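Local coordinates for hypothetical protein VC1899 (Vibrio cholerae, PDB 1XMX) that is of unknown function but contains a Card1-like endonuclease domain of the PDDEXK clan and probably binds nucleic acid, at residues 141-146 with 272-277; 276-281 with 293-298; 303-308 with 336-341. All blocks are in the same frame, centred on the assembly; numbering follows the deposited sequence.

Contact 1 of 3, residues 141-146 with 272-277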
ATOM      1  N   ARG A 141       9.235  -8.589   2.922  1.00 19.46           N
ATOM      2  CA  ARG A 141       8.436  -9.571   3.667  1.00 19.17           C
ATOM      3  C   ARG A 141       7.166  -8.999   4.287  1.00 20.24           C
ATOM      4  O   ARG A 141       6.149  -9.680   4.388  1.00 20.92           O
ATOM      5  CB  ARG A 141       9.272 -10.148   4.816  1.00 20.12           C
ATOM      6  CG  ARG A 141      10.561 -10.897   4.379  1.00 19.06           C
ATOM      7  CD  ARG A 141      10.248 -12.046   3.525  1.00 18.72           C
ATOM      8  NE  ARG A 141      11.488 -12.751   3.205  1.00 20.01           N
ATOM      9  CZ  ARG A 141      11.565 -13.805   2.404  1.00 19.13           C
ATOM     10  NH1 ARG A 141      10.470 -14.261   1.805  1.00 16.56           N
ATOM     11  NH2 ARG A 141      12.750 -14.394   2.200  1.00 19.23           N
ATOM     12  N   ILE A 142       7.234  -7.776   4.779  1.00 21.50           N
ATOM     13  CA  ILE A 142       6.070  -7.113   5.389  1.00 19.13           C
ATOM     14  C   ILE A 142       4.867  -7.067   4.435  1.00 21.58           C
ATOM     15  O   ILE A 142       5.012  -6.920   3.204  1.00 20.96           O
ATOM     16  CB  ILE A 142       6.471  -5.701   5.939  1.00 19.39           C
ATOM     17  CG1 ILE A 142       5.539  -5.249   7.073  1.00 18.16           C
ATOM     18  CG2 ILE A 142       6.614  -4.639   4.823  1.00 16.47           C
ATOM     19  CD1 ILE A 142       5.630  -3.790   7.284  1.00 20.37           C
ATOM     20  N   THR A 143       3.664  -7.259   4.994  1.00 21.77           N
ATOM     21  CA  THR A 143       2.449  -7.247   4.198  1.00 20.55           C
ATOM     22  C   THR A 143       1.717  -5.933   4.329  1.00 20.06           C
ATOM     23  O   THR A 143       2.030  -5.131   5.187  1.00 21.36           O
ATOM     24  CB  THR A 143       1.501  -8.315   4.690  1.00 19.22           C
ATOM     25  OG1 THR A 143       1.172  -8.012   6.055  1.00 19.90           O
ATOM     26  CG2 THR A 143       2.151  -9.666   4.569  1.00 18.90           C
ATOM     27  N   ILE A 144       0.723  -5.718   3.468  1.00 20.22           N
ATOM     28  CA  ILE A 144      -0.249  -4.583   3.588  1.00 19.37           C
ATOM     29  C   ILE A 144      -0.919  -4.547   4.960  1.00 19.14           C
ATOM     30  O   ILE A 144      -1.081  -3.481   5.563  1.00 18.14           O
ATOM     31  CB  ILE A 144      -1.375  -4.685   2.509  1.00 18.17           C
ATOM     32  CG1 ILE A 144      -0.774  -4.614   1.111  1.00 18.37           C
ATOM     33  CG2 ILE A 144      -2.481  -3.572   2.736  1.00 20.47           C
ATOM     34  CD1 ILE A 144      -1.586  -5.263  -0.001  1.00 16.29           C
ATOM     35  N   ALA A 145      -1.305  -5.717   5.454  1.00 21.09           N
ATOM     36  CA  ALA A 145      -2.013  -5.834   6.723  1.00 22.27           C
ATOM     37  C   ALA A 145      -1.159  -5.315   7.830  1.00 23.65           C
ATOM     38  O   ALA A 145      -1.640  -4.578   8.710  1.00 25.01           O
ATOM     39  CB  ALA A 145      -2.370  -7.249   6.968  1.00 22.49           C
ATOM     40  N   ASP A 146       0.128  -5.682   7.779  1.00 25.15           N
ATOM     41  CA  ASP A 146       1.131  -5.277   8.778  1.00 22.89           C
ATOM     42  C   ASP A 146       1.365  -3.817   8.703  1.00 23.18           C
ATOM     43  O   ASP A 146       1.517  -3.142   9.751  1.00 24.28           O
ATOM     44  CB  ASP A 146       2.443  -5.915   8.455  1.00 24.54           C
ATOM     45  CG  ASP A 146       2.495  -7.318   8.898  1.00 26.75           C
ATOM     46  OD1 ASP A 146       1.638  -7.673   9.774  1.00 28.89           O
ATOM     47  OD2 ASP A 146       3.379  -8.049   8.371  1.00 28.28           O
ATOM     48  N   ILE A 272       7.602  -6.837  -5.557  1.00 18.15           N
ATOM     49  CA  ILE A 272       6.187  -6.624  -5.246  1.00 17.99           C
ATOM     50  C   ILE A 272       5.842  -7.772  -4.335  1.00 18.32           C
ATOM     51  O   ILE A 272       5.691  -8.900  -4.772  1.00 21.68           O
ATOM     52  CB  ILE A 272       5.303  -6.666  -6.518  1.00 17.28           C
ATOM     53  CG1 ILE A 272       5.801  -5.641  -7.549  1.00 17.69           C
ATOM     54  CG2 ILE A 272       3.824  -6.437  -6.158  1.00 18.79           C
ATOM     55  CD1 ILE A 272       5.138  -5.730  -8.873  1.00 18.98           C
ATOM     56  N   GLN A 273       5.713  -7.497  -3.060  1.00 18.32           N
ATOM     57  CA  GLN A 273       5.787  -8.543  -2.085  1.00 17.87           C
ATOM     58  C   GLN A 273       4.368  -8.840  -1.570  1.00 20.48           C
ATOM     59  O   GLN A 273       4.147  -9.844  -0.925  1.00 22.80           O
ATOM     60  CB  GLN A 273       6.758  -8.069  -1.004  1.00 14.90           C
ATOM     61  CG  GLN A 273       6.176  -6.947  -0.128  1.00 18.15           C
ATOM     62  CD  GLN A 273       7.244  -6.078   0.428  1.00 15.46           C
ATOM     63  OE1 GLN A 273       7.910  -5.375  -0.318  1.00 18.28           O
ATOM     64  NE2 GLN A 273       7.446  -6.141   1.723  1.00 13.59           N
ATOM     65  N   ASP A 274       3.408  -7.969  -1.886  1.00 21.20           N
ATOM     66  CA  ASP A 274       2.011  -8.128  -1.465  1.00 23.07           C
ATOM     67  C   ASP A 274       1.037  -7.317  -2.362  1.00 22.58           C
ATOM     68  O   ASP A 274       1.399  -6.289  -2.880  1.00 24.57           O
ATOM     69  CB  ASP A 274       1.796  -7.777   0.022  1.00 23.58           C
ATOM     70  CG  ASP A 274       0.496  -8.400   0.576  1.00 26.15           C
ATOM     71  OD1 ASP A 274      -0.032  -9.338  -0.060  1.00 29.88           O
ATOM     72  OD2 ASP A 274      -0.016  -7.996   1.623  1.00 26.44           O
ATOM     73  N   ARG A 275      -0.200  -7.766  -2.520  1.00 21.97           N
ATOM     74  CA  ARG A 275      -1.158  -7.035  -3.355  1.00 23.97           C
ATOM     75  C   ARG A 275      -2.525  -7.417  -2.940  1.00 23.31           C
ATOM     76  O   ARG A 275      -2.737  -8.558  -2.527  1.00 23.70           O
ATOM     77  CB  ARG A 275      -1.024  -7.356  -4.845  1.00 24.71           C
ATOM     78  CG  ARG A 275      -1.055  -8.825  -5.093  1.00 26.37           C
ATOM     79  CD  ARG A 275      -1.061  -9.223  -6.610  1.00 28.68           C
ATOM     80  NE  ARG A 275      -0.841 -10.663  -6.605  1.00 31.60           N
ATOM     81  CZ  ARG A 275      -1.816 -11.561  -6.530  1.00 33.73           C
ATOM     82  NH1 ARG A 275      -3.079 -11.169  -6.590  1.00 35.82           N
ATOM     83  NH2 ARG A 275      -1.527 -12.854  -6.458  1.00 33.93           N
ATOM     84  N   SER A 276      -3.472  -6.492  -3.120  1.00 22.09           N
ATOM     85  CA  SER A 276      -4.840  -6.745  -2.725  1.00 22.52           C
ATOM     86  C   SER A 276      -5.807  -5.898  -3.519  1.00 22.21           C
ATOM     87  O   SER A 276      -5.428  -4.856  -4.010  1.00 23.79           O
ATOM     88  CB  SER A 276      -4.998  -6.447  -1.244  1.00 24.43           C
ATOM     89  OG  SER A 276      -5.901  -7.390  -0.702  1.00 29.46           O
ATOM     90  N   LEU A 277      -7.063  -6.336  -3.586  1.00 21.03           N
ATOM     91  CA  LEU A 277      -8.145  -5.691  -4.308  1.00 19.30           C
ATOM     92  C   LEU A 277      -9.175  -5.186  -3.327  1.00 19.10           C
ATOM     93  O   LEU A 277      -9.660  -5.926  -2.503  1.00 21.00           O
ATOM     94  CB  LEU A 277      -8.803  -6.699  -5.295  1.00 18.52           C
ATOM     95  CG  LEU A 277      -9.896  -6.219  -6.265  1.00 18.31           C
ATOM     96  CD1 LEU A 277      -9.435  -4.970  -7.113  1.00 18.11           C
ATOM     97  CD2 LEU A 277     -10.370  -7.356  -7.211  1.00 19.19           C
TER
HETATM   98  O   HOH W   1       4.276 -10.177   2.000  1.00 33.82           O
HETATM   99  O   HOH W   2      -1.859  -8.183   3.701  1.00 22.23           O

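Contact 2 of 3, residues 276-281 with 293-298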
ATOM      1  N   SER A 276      -3.472  -6.492  -3.120  1.00 22.09           N
ATOM      2  CA  SER A 276      -4.840  -6.745  -2.725  1.00 22.52           C
ATOM      3  C   SER A 276      -5.807  -5.898  -3.519  1.00 22.21           C
ATOM      4  O   SER A 276      -5.428  -4.856  -4.010  1.00 23.79           O
ATOM      5  CB  SER A 276      -4.998  -6.447  -1.244  1.00 24.43           C
ATOM      6  OG  SER A 276      -5.901  -7.390  -0.702  1.00 29.46           O
ATOM      7  N   LEU A 277      -7.063  -6.336  -3.586  1.00 21.03           N
ATOM      8  CA  LEU A 277      -8.145  -5.691  -4.308  1.00 19.30           C
ATOM      9  C   LEU A 277      -9.175  -5.186  -3.327  1.00 19.10           C
ATOM     10  O   LEU A 277      -9.660  -5.926  -2.503  1.00 21.00           O
ATOM     11  CB  LEU A 277      -8.803  -6.699  -5.295  1.00 18.52           C
ATOM     12  CG  LEU A 277      -9.896  -6.219  -6.265  1.00 18.31           C
ATOM     13  CD1 LEU A 277      -9.435  -4.970  -7.113  1.00 18.11           C
ATOM     14  CD2 LEU A 277     -10.370  -7.356  -7.211  1.00 19.19           C
ATOM     15  N   ASN A 278      -9.475  -3.903  -3.392  1.00 21.38           N
ATOM     16  CA  ASN A 278     -10.542  -3.291  -2.603  1.00 23.51           C
ATOM     17  C   ASN A 278     -10.414  -3.513  -1.094  1.00 24.63           C
ATOM     18  O   ASN A 278     -11.354  -3.986  -0.445  1.00 24.32           O
ATOM     19  CB  ASN A 278     -11.925  -3.728  -3.111  1.00 24.87           C
ATOM     20  CG  ASN A 278     -12.319  -3.005  -4.398  1.00 27.79           C
ATOM     21  OD1 ASN A 278     -12.250  -1.772  -4.462  1.00 29.19           O
ATOM     22  ND2 ASN A 278     -12.738  -3.759  -5.422  1.00 26.23           N
ATOM     23  N   VAL A 279      -9.253  -3.163  -0.550  1.00 22.60           N
ATOM     24  CA  VAL A 279      -9.022  -3.276   0.866  1.00 22.34           C
ATOM     25  C   VAL A 279      -9.931  -2.273   1.590  1.00 23.09           C
ATOM     26  O   VAL A 279      -9.934  -1.082   1.250  1.00 21.21           O
ATOM     27  CB  VAL A 279      -7.543  -2.974   1.175  1.00 21.69           C
ATOM     28  CG1 VAL A 279      -7.253  -3.289   2.629  1.00 21.00           C
ATOM     29  CG2 VAL A 279      -6.629  -3.803   0.256  1.00 21.44           C
ATOM     30  N   GLN A 280     -10.746  -2.755   2.532  1.00 23.99           N
ATOM     31  CA  GLN A 280     -11.464  -1.863   3.466  1.00 24.74           C
ATOM     32  C   GLN A 280     -10.559  -1.469   4.649  1.00 24.33           C
ATOM     33  O   GLN A 280     -10.011  -2.325   5.286  1.00 23.49           O
ATOM     34  CB  GLN A 280     -12.735  -2.533   3.985  1.00 27.34           C
ATOM     35  CG  GLN A 280     -13.578  -3.177   2.885  1.00 27.88           C
ATOM     36  CD  GLN A 280     -14.085  -2.134   1.896  1.00 30.10           C
ATOM     37  OE1 GLN A 280     -13.895  -2.238   0.671  1.00 30.84           O
ATOM     38  NE2 GLN A 280     -14.710  -1.106   2.425  1.00 31.23           N
ATOM     39  N   VAL A 281     -10.444  -0.170   4.949  1.00 24.68           N
ATOM     40  CA  VAL A 281      -9.489   0.335   5.940  1.00 24.32           C
ATOM     41  C   VAL A 281     -10.289   1.116   6.979  1.00 26.36           C
ATOM     42  O   VAL A 281     -11.084   2.007   6.625  1.00 27.18           O
ATOM     43  CB  VAL A 281      -8.465   1.342   5.333  1.00 23.09           C
ATOM     44  CG1 VAL A 281      -7.398   1.786   6.395  1.00 21.29           C
ATOM     45  CG2 VAL A 281      -7.833   0.813   4.082  1.00 24.14           C
ATOM     46  N   GLU A 293     -11.388   3.029   1.330  1.00 27.97           N
ATOM     47  CA  GLU A 293     -11.198   1.811   0.515  1.00 26.94           C
ATOM     48  C   GLU A 293      -9.990   1.964  -0.382  1.00 24.00           C
ATOM     49  O   GLU A 293      -9.872   2.959  -1.058  1.00 22.83           O
ATOM     50  CB  GLU A 293     -12.418   1.513  -0.359  1.00 30.87           C
ATOM     51  CG  GLU A 293     -12.187   0.338  -1.308  1.00 33.91           C
ATOM     52  CD  GLU A 293     -13.448  -0.054  -2.028  1.00 37.73           C
ATOM     53  OE1 GLU A 293     -13.819   0.620  -3.023  1.00 37.83           O
ATOM     54  OE2 GLU A 293     -14.083  -1.036  -1.585  1.00 39.61           O
ATOM     55  N   LEU A 294      -9.095   0.983  -0.404  1.00 22.05           N
ATOM     56  CA  LEU A 294      -7.949   1.030  -1.319  1.00 19.21           C
ATOM     57  C   LEU A 294      -8.248   0.137  -2.530  1.00 20.21           C
ATOM     58  O   LEU A 294      -8.386  -1.083  -2.397  1.00 21.08           O
ATOM     59  CB  LEU A 294      -6.635   0.607  -0.607  1.00 17.98           C
ATOM     60  CG  LEU A 294      -6.324   1.167   0.754  1.00 17.56           C
ATOM     61  CD1 LEU A 294      -5.027   0.641   1.306  1.00 17.64           C
ATOM     62  CD2 LEU A 294      -6.233   2.664   0.737  1.00 18.20           C
ATOM     63  N   ASP A 295      -8.429   0.752  -3.702  1.00 19.96           N
ATOM     64  CA  ASP A 295      -8.840   0.002  -4.883  1.00 20.38           C
ATOM     65  C   ASP A 295      -7.856  -1.147  -5.176  1.00 20.77           C
ATOM     66  O   ASP A 295      -8.252  -2.312  -5.219  1.00 21.15           O
ATOM     67  CB  ASP A 295      -9.089   0.933  -6.085  1.00 21.28           C
ATOM     68  CG  ASP A 295     -10.237   1.918  -5.840  1.00 23.00           C
ATOM     69  OD1 ASP A 295     -11.094   1.655  -4.964  1.00 22.45           O
ATOM     70  OD2 ASP A 295     -10.285   2.988  -6.487  1.00 24.20           O
ATOM     71  N   VAL A 296      -6.579  -0.815  -5.359  1.00 18.94           N
ATOM     72  CA  VAL A 296      -5.522  -1.824  -5.423  1.00 19.49           C
ATOM     73  C   VAL A 296      -4.430  -1.316  -4.519  1.00 19.59           C
ATOM     74  O   VAL A 296      -3.988  -0.162  -4.629  1.00 22.07           O
ATOM     75  CB  VAL A 296      -4.954  -2.034  -6.860  1.00 19.44           C
ATOM     76  CG1 VAL A 296      -3.874  -3.212  -6.897  1.00 19.76           C
ATOM     77  CG2 VAL A 296      -6.077  -2.283  -7.840  1.00 15.69           C
ATOM     78  N   ALA A 297      -4.054  -2.145  -3.569  1.00 18.73           N
ATOM     79  CA  ALA A 297      -2.965  -1.833  -2.655  1.00 19.14           C
ATOM     80  C   ALA A 297      -1.848  -2.844  -2.881  1.00 19.02           C
ATOM     81  O   ALA A 297      -2.122  -4.038  -3.026  1.00 17.92           O
ATOM     82  CB  ALA A 297      -3.439  -1.927  -1.217  1.00 18.07           C
ATOM     83  N   THR A 298      -0.597  -2.363  -2.897  1.00 19.66           N
ATOM     84  CA  THR A 298       0.594  -3.231  -2.898  1.00 22.44           C
ATOM     85  C   THR A 298       1.631  -2.775  -1.868  1.00 20.84           C
ATOM     86  O   THR A 298       1.581  -1.646  -1.359  1.00 21.07           O
ATOM     87  CB  THR A 298       1.303  -3.275  -4.262  1.00 22.34           C
ATOM     88  OG1 THR A 298       1.733  -1.959  -4.608  1.00 25.53           O
ATOM     89  CG2 THR A 298       0.383  -3.738  -5.341  1.00 21.19           C
TER

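Contact 3 of 3, residues 303-308 with 336-341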
ATOM      1  N   LYS A 303       7.823  -0.524   0.675  1.00 16.96           N
ATOM      2  CA  LYS A 303       7.062   0.740   0.635  1.00 15.32           C
ATOM      3  C   LYS A 303       5.580   0.497   0.189  1.00 16.39           C
ATOM      4  O   LYS A 303       5.323  -0.171  -0.844  1.00 12.13           O
ATOM      5  CB  LYS A 303       7.705   1.678  -0.353  1.00 15.08           C
ATOM      6  CG  LYS A 303       9.146   1.865  -0.164  1.00 15.54           C
ATOM      7  CD  LYS A 303       9.771   2.706  -1.265  1.00 15.34           C
ATOM      8  CE  LYS A 303      11.268   2.630  -1.094  1.00 17.55           C
ATOM      9  NZ  LYS A 303      11.924   3.445  -2.082  1.00 19.36           N
ATOM     10  N   LEU A 304       4.620   1.058   0.937  1.00 17.20           N
ATOM     11  CA  LEU A 304       3.168   0.896   0.590  1.00 16.52           C
ATOM     12  C   LEU A 304       2.881   1.664  -0.678  1.00 16.39           C
ATOM     13  O   LEU A 304       3.246   2.838  -0.776  1.00 17.22           O
ATOM     14  CB  LEU A 304       2.270   1.424   1.708  1.00 14.88           C
ATOM     15  CG  LEU A 304       0.763   1.215   1.506  1.00 16.64           C
ATOM     16  CD1 LEU A 304       0.359  -0.297   1.660  1.00 14.78           C
ATOM     17  CD2 LEU A 304      -0.028   2.114   2.429  1.00 13.46           C
ATOM     18  N   HIS A 305       2.304   0.982  -1.672  1.00 16.23           N
ATOM     19  CA  HIS A 305       1.882   1.609  -2.943  1.00 17.11           C
ATOM     20  C   HIS A 305       0.369   1.449  -3.088  1.00 19.12           C
ATOM     21  O   HIS A 305      -0.143   0.314  -3.119  1.00 18.33           O
ATOM     22  CB  HIS A 305       2.498   0.909  -4.136  1.00 19.18           C
ATOM     23  CG  HIS A 305       3.916   1.299  -4.390  1.00 20.21           C
ATOM     24  ND1 HIS A 305       4.917   1.113  -3.454  1.00 22.20           N
ATOM     25  CD2 HIS A 305       4.494   1.907  -5.446  1.00 20.98           C
ATOM     26  CE1 HIS A 305       6.058   1.567  -3.943  1.00 22.44           C
ATOM     27  NE2 HIS A 305       5.833   2.043  -5.158  1.00 22.16           N
ATOM     28  N   ILE A 306      -0.325   2.581  -3.155  1.00 19.22           N
ATOM     29  CA  ILE A 306      -1.782   2.595  -3.343  1.00 21.08           C
ATOM     30  C   ILE A 306      -2.200   3.114  -4.727  1.00 19.64           C
ATOM     31  O   ILE A 306      -1.766   4.187  -5.205  1.00 18.94           O
ATOM     32  CB  ILE A 306      -2.484   3.516  -2.310  1.00 21.96           C
ATOM     33  CG1 ILE A 306      -2.153   3.106  -0.891  1.00 21.47           C
ATOM     34  CG2 ILE A 306      -4.073   3.447  -2.468  1.00 23.13           C
ATOM     35  CD1 ILE A 306      -2.509   4.282   0.063  1.00 25.14           C
ATOM     36  N   ILE A 307      -3.139   2.404  -5.324  1.00 20.41           N
ATOM     37  CA  ILE A 307      -3.651   2.806  -6.619  1.00 20.84           C
ATOM     38  C   ILE A 307      -5.159   3.033  -6.485  1.00 22.82           C
ATOM     39  O   ILE A 307      -5.904   2.109  -6.063  1.00 20.69           O
ATOM     40  CB  ILE A 307      -3.365   1.724  -7.672  1.00 19.57           C
ATOM     41  CG1 ILE A 307      -1.872   1.426  -7.721  1.00 18.57           C
ATOM     42  CG2 ILE A 307      -3.892   2.190  -9.083  1.00 18.41           C
ATOM     43  CD1 ILE A 307      -1.520   0.173  -8.532  1.00 18.01           C
ATOM     44  N   GLU A 308      -5.581   4.261  -6.798  1.00 21.55           N
ATOM     45  CA  GLU A 308      -6.990   4.572  -6.908  1.00 22.59           C
ATOM     46  C   GLU A 308      -7.334   4.439  -8.386  1.00 22.51           C
ATOM     47  O   GLU A 308      -6.617   4.991  -9.240  1.00 21.50           O
ATOM     48  CB  GLU A 308      -7.271   6.022  -6.527  1.00 26.36           C
ATOM     49  CG  GLU A 308      -8.779   6.300  -6.396  1.00 32.07           C
ATOM     50  CD  GLU A 308      -9.084   7.613  -5.714  1.00 36.39           C
ATOM     51  OE1 GLU A 308      -8.155   8.200  -5.120  1.00 38.32           O
ATOM     52  OE2 GLU A 308     -10.256   8.077  -5.779  1.00 38.96           O
ATOM     53  N   GLN A 336       7.606   6.942   3.015  1.00 20.57           N
ATOM     54  CA  GLN A 336       8.066   6.237   1.823  1.00 20.39           C
ATOM     55  C   GLN A 336       6.863   5.775   0.974  1.00 19.98           C
ATOM     56  O   GLN A 336       7.053   5.188  -0.111  1.00 16.67           O
ATOM     57  CB  GLN A 336       8.872   4.990   2.234  1.00 23.91           C
ATOM     58  CG  GLN A 336      10.397   5.162   2.446  1.00 26.03           C
ATOM     59  CD  GLN A 336      10.695   6.249   3.406  1.00 28.38           C
ATOM     60  OE1 GLN A 336      10.465   6.110   4.628  1.00 30.46           O
ATOM     61  NE2 GLN A 336      11.184   7.369   2.878  1.00 27.20           N
ATOM     62  N   ALA A 337       5.634   5.953   1.483  1.00 17.48           N
ATOM     63  CA  ALA A 337       4.488   5.438   0.704  1.00 15.82           C
ATOM     64  C   ALA A 337       4.278   6.196  -0.629  1.00 15.28           C
ATOM     65  O   ALA A 337       4.636   7.380  -0.796  1.00 14.67           O
ATOM     66  CB  ALA A 337       3.218   5.349   1.523  1.00 15.01           C
ATOM     67  N   ARG A 338       3.765   5.479  -1.613  1.00 17.16           N
ATOM     68  CA  ARG A 338       3.553   6.061  -2.951  1.00 17.98           C
ATOM     69  C   ARG A 338       2.129   5.804  -3.422  1.00 16.48           C
ATOM     70  O   ARG A 338       1.531   4.802  -3.077  1.00 15.60           O
ATOM     71  CB  ARG A 338       4.540   5.480  -3.942  1.00 19.48           C
ATOM     72  CG  ARG A 338       5.823   6.271  -3.847  1.00 25.55           C
ATOM     73  CD  ARG A 338       7.129   5.627  -4.292  1.00 26.56           C
ATOM     74  NE  ARG A 338       7.046   4.579  -5.299  1.00 28.29           N
ATOM     75  CZ  ARG A 338       7.181   4.722  -6.624  1.00 25.82           C
ATOM     76  NH1 ARG A 338       7.356   5.908  -7.227  1.00 25.17           N
ATOM     77  NH2 ARG A 338       7.100   3.639  -7.336  1.00 21.37           N
ATOM     78  N   ALA A 339       1.596   6.718  -4.216  1.00 15.99           N
ATOM     79  CA  ALA A 339       0.241   6.546  -4.717  1.00 16.36           C
ATOM     80  C   ALA A 339       0.072   6.978  -6.176  1.00 16.72           C
ATOM     81  O   ALA A 339       0.686   7.919  -6.673  1.00 17.51           O
ATOM     82  CB  ALA A 339      -0.814   7.256  -3.776  1.00 14.47           C
ATOM     83  N   MET A 340      -0.834   6.274  -6.829  1.00 17.74           N
ATOM     84  CA  MET A 340      -1.119   6.480  -8.225  1.00 15.39           C
ATOM     85  C   MET A 340      -2.651   6.639  -8.439  1.00 15.67           C
ATOM     86  O   MET A 340      -3.453   5.986  -7.767  1.00 14.94           O
ATOM     87  CB  MET A 340      -0.670   5.218  -8.933  1.00 14.71           C
ATOM     88  CG  MET A 340      -1.208   5.140 -10.329  1.00 14.71           C
ATOM     89  SD  MET A 340      -0.557   3.800 -11.305  1.00 12.29           S
ATOM     90  CE  MET A 340       1.110   4.452 -11.739  1.00  9.07           C
ATOM     91  N   LEU A 341      -3.049   7.477  -9.384  1.00 16.57           N
ATOM     92  CA  LEU A 341      -4.468   7.459  -9.825  1.00 16.48           C
ATOM     93  C   LEU A 341      -4.531   6.910 -11.240  1.00 15.52           C
ATOM     94  O   LEU A 341      -3.872   7.429 -12.135  1.00 13.57           O
ATOM     95  CB  LEU A 341      -5.091   8.856  -9.730  1.00 16.20           C
ATOM     96  CG  LEU A 341      -6.456   9.110 -10.352  1.00 17.44           C
ATOM     97  CD1 LEU A 341      -7.516   8.236  -9.689  1.00 18.04           C
ATOM     98  CD2 LEU A 341      -6.804  10.621 -10.203  1.00 18.81           C
TER

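Contact 1 of 3, residues 141-146 with 272-277
Asp274 OD2 holds two polar partners at the start of helix 144-150. Ile144 N donates to it over 3.0 Å in a fairly straight bond (159°), on the lone pair anti to the other carboxylate oxygen. A water also donates to Asp274 OD2, at 2.8 Å, and accepts from Ala145 N. The Ile144 side chain crosses Asp274 at about a right angle. Its CG1 lies 3.5 Å from Asp274 OD2, and its CD1 reaches on to Ser276 CB at 3.8 Å. Thr143 CB touches the same oxygen.

Gln273 makes the second polar link. Its CG sits between its own backbone N and carbonyl carbon (chi1 72°), close to Ile142 O. NE2 then donates to Ile142 O at 3.0 Å (144°), in the carbonyl plane and on a lone pair. Gln273 OE1 accepts from Asn302 N, so both ends of the amide are held and its rotation is fixed. A second water donates to Arg141 O and Gln273 O. Gln273 and Asp274 form a classic beta bulge opposite Val299, and both side chains leave the backbone toward 141-146.

Thr143 is the N-cap and forms a capping box with Asp146. Thr143 OG1 accepts from Asp146 N at 3.1 Å, while the return bond from Thr143 N to Asp146 OD2 is weak. Asp146 also makes a salt bridge to Arg53. The strand thus supplies a carboxylate to the first turn of the helix, whose N-terminal end would probably favour the charged form of Asp274.

Contact 2 of 3, residues 276-281 with 293-298
Ser276 and Ala297 form a hydrogen-bonded antiparallel pair. Ser276 N donates to Ala297 O at 2.8 Å, and Ala297 N donates back to Ser276 O. Val279 and Leu294 are bonded in the same way, with Leu294 N to Val279 O at 2.8 Å. Between these pairs, Asn278 N donates to Asp295 O at 2.7 Å. That bond is nearly straight at the hydrogen (171°), but the donor lies above the carbonyl plane. Asn278 and Val279 both face Leu294, which makes a G1 beta bulge. Asn278 takes the left-handed backbone conformation (phi 56°, psi 54°) at its first position. Both chains turn a corner here.

Weak CA-H...O contacts add to the pairing. Val296 CA approaches Ser276 O at 3.3 Å, and Glu293 CA approaches Val279 O at 3.2 Å.

The main apolar contacts lie on the face of Val279, Leu294 and Ala297. Val279 CG2 meets Ala297 CB at 4.0 Å, and Val279 CB lies beside Leu294 CB. Val281 CG2 packs on Leu294 CG at 3.7 Å. On the other face, Leu277 CD1 lies 4.4 Å from Val296 CG2.

The polar side chains gather near Glu293. Its extended chain runs beside Gln280, pointing the same way, and the carboxylate comes close to the amides of both Gln280 and Asn278.

Helix 243-266 covers the face of Leu277 and Val296, through His259 and Val258. Ile144 of helix 144-150 and Phe157 pack against the face of Ser276; Leu294 meets Ile306 of strand 303-310. Asp295 OD2 accepts from Cys309 N on that strand.

Contact 3 of 3, residues 303-308 with 336-341
Ile307 CG1 packs on Met340 CB at 4.2 Å, their side chains side by side and pointing the same way. The opposite face pairs Ile306 with Ala339, CB to CB at 4.4 Å. Leu304 CB meets Ala337 CB at 4.0 Å. Glu308 lies beside Leu341, its CB 3.9 Å from Leu341 CD1.

The two strands run parallel, 14° apart. Arg338 and Met340 each donate and accept in the backbone bonds: Met340 N to Ile306 O is 2.8 Å, and Glu308 N to Met340 O follows.

His305 and Arg338 form the polar edge. Arg338 CB sits over one face of the ring, 3.8 Å above its plane and toward the rim. The guanidinium turns steeply to the ring (75°), and its NH2 donates to His305 NE2 at 3.0 Å in the ring plane. His305 ND1 donates to Lys303 O at 2.9 Å while NE2 accepts, which is consistent with a neutral imidazole protonated on ND1. Trp378 makes a cation-pi contact with Arg338 and an edge-to-face contact with the ring.

Helix 321-333 links these neighbouring parallel strands as a beta-alpha-beta crossover. This fits the PDDEXK core, where Glu308 probably occupies the motif glutamate position.

How the contacts relate
All three contacts reach the same mixed sheet. Contacts 1 and 2 have centres about 10 Å apart and share Ser276 and Leu277. Ile144 CD1 of contact 1 packs 3.3 Å from Ala297 O of contact 2. Contacts 2 and 3 have centres about 11 Å apart. Strand 288-300 pairs with strand 303-310, where Thr298 N and His305 O are 2.7 Å apart, a probable hydrogen bond. The side chains of Asp295 of contact 2 and Glu308 of contact 3 thereby meet, consistent with the acidic site of PDDEXK nucleases. Contacts 1 and 3 do not touch; contact 1 fixes the start of helix 144-150 against strand 272-276 of that sheet.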